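Local coordinates for 5-formyl-3-hydroxy-2-methylpyridine 4-carboxylate 5-dehydrogenase (PDB 4OM8), which oxidises 5-formyl-3-hydroxy-2-methylpyridine-4-carboxylate with NAD(+) in vitamin B6 degradation and can also reduce it with NADH to 4-pyridoxic acid, at residues Ala125-Ser128 with Arg132-Gly135. Sequence-based numbering, arbitrary orientation. Where two conformers were deposited one is given.
Sequences AHIS and RMVG
Ile127 and Ser128 face Met133 and Arg132 across a short loop of three residues, with the Ile127 and Met133 CA atoms 8.1 Å apart. Residues 125-128 belong to the loop after helix 120-123. Residues 133-135 open strand 133-137. No backbone-to-backbone hydrogen bond joins the two segments; side chains bridge the gap. Arg132 bends at chi2 (68°) and brings its guanidinium edge to the carbonyl of Ser128. Arg132 NE donates to Ser128 O at 2.9 Å, and Arg132 NH2 donates to the same Ser128 O at 3.0 Å. The two nitrogens converge on one oxygen, which lies in the guanidinium plane. Both donors approach from one face of the carbonyl plane. Arg132 NE is tilted 23° from that plane, whereas Arg132 NH2 stands well above it. Arg132 NH2 also makes a weak bond to Ser128 OG, a hydroxyl held by Asp102. Arg132 NH1 is bonded to Thr109 O and Gly106 O, so the guanidinium is fixed on several sides. Strand 133-137 lies beside parallel strand 110-113 in the Rossmann-type NAD-binding domain, and the loop returns the chain from helix 120-123 to the central sheet of the domain. The bend at chi3 (-75°) carries Met133 CE against Ile127 CG2, at 3.8 Å. Ile127 CD1 sits over one face of the guanidinium, offset toward its rim. Ile127 and Met133 both pack on Val111 of strand 110-113, and Met133 touches Tyr98 of helix 91-102.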
ATOM      1  N   ALA A 125       3.570  15.652  29.635  1.00 13.17           N
ATOM      2  CA  ALA A 125       3.672  15.708  31.093  1.00 14.98           C
ATOM      3  C   ALA A 125       5.054  16.203  31.532  1.00 20.07           C
ATOM      4  O   ALA A 125       5.283  16.449  32.716  1.00 22.07           O
ATOM      5  CB  ALA A 125       3.380  14.339  31.697  1.00 15.33           C
ATOM      6  N   HIS A 126       5.967  16.363  30.577  1.00 15.77           N
ATOM      7  CA  HIS A 126       7.359  16.680  30.899  1.00 15.90           C
ATOM      8  C   HIS A 126       7.803  18.054  30.427  1.00 16.21           C
ATOM      9  O   HIS A 126       9.002  18.315  30.328  1.00 18.10           O
ATOM     10  CB  HIS A 126       8.286  15.621  30.306  1.00 16.87           C
ATOM     11  CG  HIS A 126       8.059  14.252  30.856  1.00 18.93           C
ATOM     12  ND1 HIS A 126       8.639  13.818  32.031  1.00 21.02           N
ATOM     13  CD2 HIS A 126       7.296  13.229  30.411  1.00 17.73           C
ATOM     14  CE1 HIS A 126       8.250  12.580  32.276  1.00 27.60           C
ATOM     15  NE2 HIS A 126       7.432  12.199  31.309  1.00 24.74           N
ATOM     16  N   ILE A 127       6.846  18.936  30.153  1.00 13.40           N
ATOM     17  CA  ILE A 127       7.183  20.303  29.780  1.00 15.13           C
ATOM     18  C   ILE A 127       6.141  21.282  30.322  1.00 14.82           C
ATOM     19  O   ILE A 127       4.967  20.924  30.474  1.00 16.51           O
ATOM     20  CB  ILE A 127       7.306  20.436  28.241  1.00 14.45           C
ATOM     21  CG1 ILE A 127       8.135  21.670  27.879  1.00 14.81           C
ATOM     22  CG2 ILE A 127       5.929  20.403  27.581  1.00 15.95           C
ATOM     23  CD1 ILE A 127       8.527  21.755  26.420  1.00 18.64           C
ATOM     24  N   SER A 128       6.561  22.505  30.637  1.00 13.19           N
ATOM     25  CA  SER A 128       5.609  23.537  31.023  1.00 12.20           C
ATOM     26  C   SER A 128       4.667  23.829  29.868  1.00 12.45           C
ATOM     27  O   SER A 128       5.022  23.610  28.703  1.00 13.10           O
ATOM     28  CB  SER A 128       6.329  24.823  31.450  1.00 12.18           C
ATOM     29  OG  SER A 128       6.844  25.545  30.338  1.00 13.93           O
ATOM     30  N   ARG A 132       0.894  23.525  24.390  1.00 10.30           N
ATOM     31  CA  ARG A 132       1.609  23.860  23.157  0.96 10.78           C
ATOM     32  C   ARG A 132       2.537  22.723  22.714  1.00 10.02           C
ATOM     33  O   ARG A 132       3.404  22.919  21.844  1.00  9.68           O
ATOM     34  CB  ARG A 132       2.408  25.176  23.303  0.96 11.67           C
ATOM     35  CG  ARG A 132       3.253  25.358  24.577  0.96  9.17           C
ATOM     36  CD  ARG A 132       4.470  24.407  24.675  0.96  9.84           C
ATOM     37  NE  ARG A 132       5.159  24.630  25.951  0.96 11.63           N
ATOM     38  CZ  ARG A 132       6.127  25.527  26.125  0.96 12.84           C
ATOM     39  NH1 ARG A 132       6.553  26.262  25.102  0.96 11.61           N
ATOM     40  NH2 ARG A 132       6.675  25.688  27.330  0.96 12.74           N
ATOM     41  N   MET A 133       2.364  21.543  23.304  1.00 10.67           N
ATOM     42  CA  MET A 133       3.094  20.364  22.835  0.58 10.31           C
ATOM     43  C   MET A 133       2.163  19.448  22.058  1.00 12.93           C
ATOM     44  O   MET A 133       1.018  19.236  22.438  1.00 12.05           O
ATOM     45  CB  MET A 133       3.741  19.588  23.977  0.58 11.60           C
ATOM     46  CG  MET A 133       4.305  18.247  23.500  0.58 14.13           C
ATOM     47  SD  MET A 133       5.388  17.427  24.661  0.58 12.73           S
ATOM     48  CE  MET A 133       6.867  18.415  24.508  0.58 12.24           C
ATOM     49  N   VAL A 134       2.676  18.915  20.954  1.00  9.93           N
ATOM     50  CA  VAL A 134       1.867  18.190  19.985  1.00 11.08           C
ATOM     51  C   VAL A 134       2.735  17.178  19.262  1.00 11.32           C
ATOM     52  O   VAL A 134       3.964  17.324  19.218  1.00 11.92           O
ATOM     53  CB  VAL A 134       1.239  19.193  18.974  1.00 10.69           C
ATOM     54  CG1 VAL A 134       2.324  19.890  18.146  1.00 11.65           C
ATOM     55  CG2 VAL A 134       0.205  18.538  18.070  1.00 12.41           C
ATOM     56  N   GLY A 135       2.113  16.150  18.697  1.00  9.51           N
ATOM     57  CA  GLY A 135       2.832  15.262  17.807  1.00  9.72           C
ATOM     58  C   GLY A 135       2.851  15.804  16.393  1.00  9.45           C
ATOM     59  O   GLY A 135       1.832  16.270  15.886  1.00  9.68           O
TER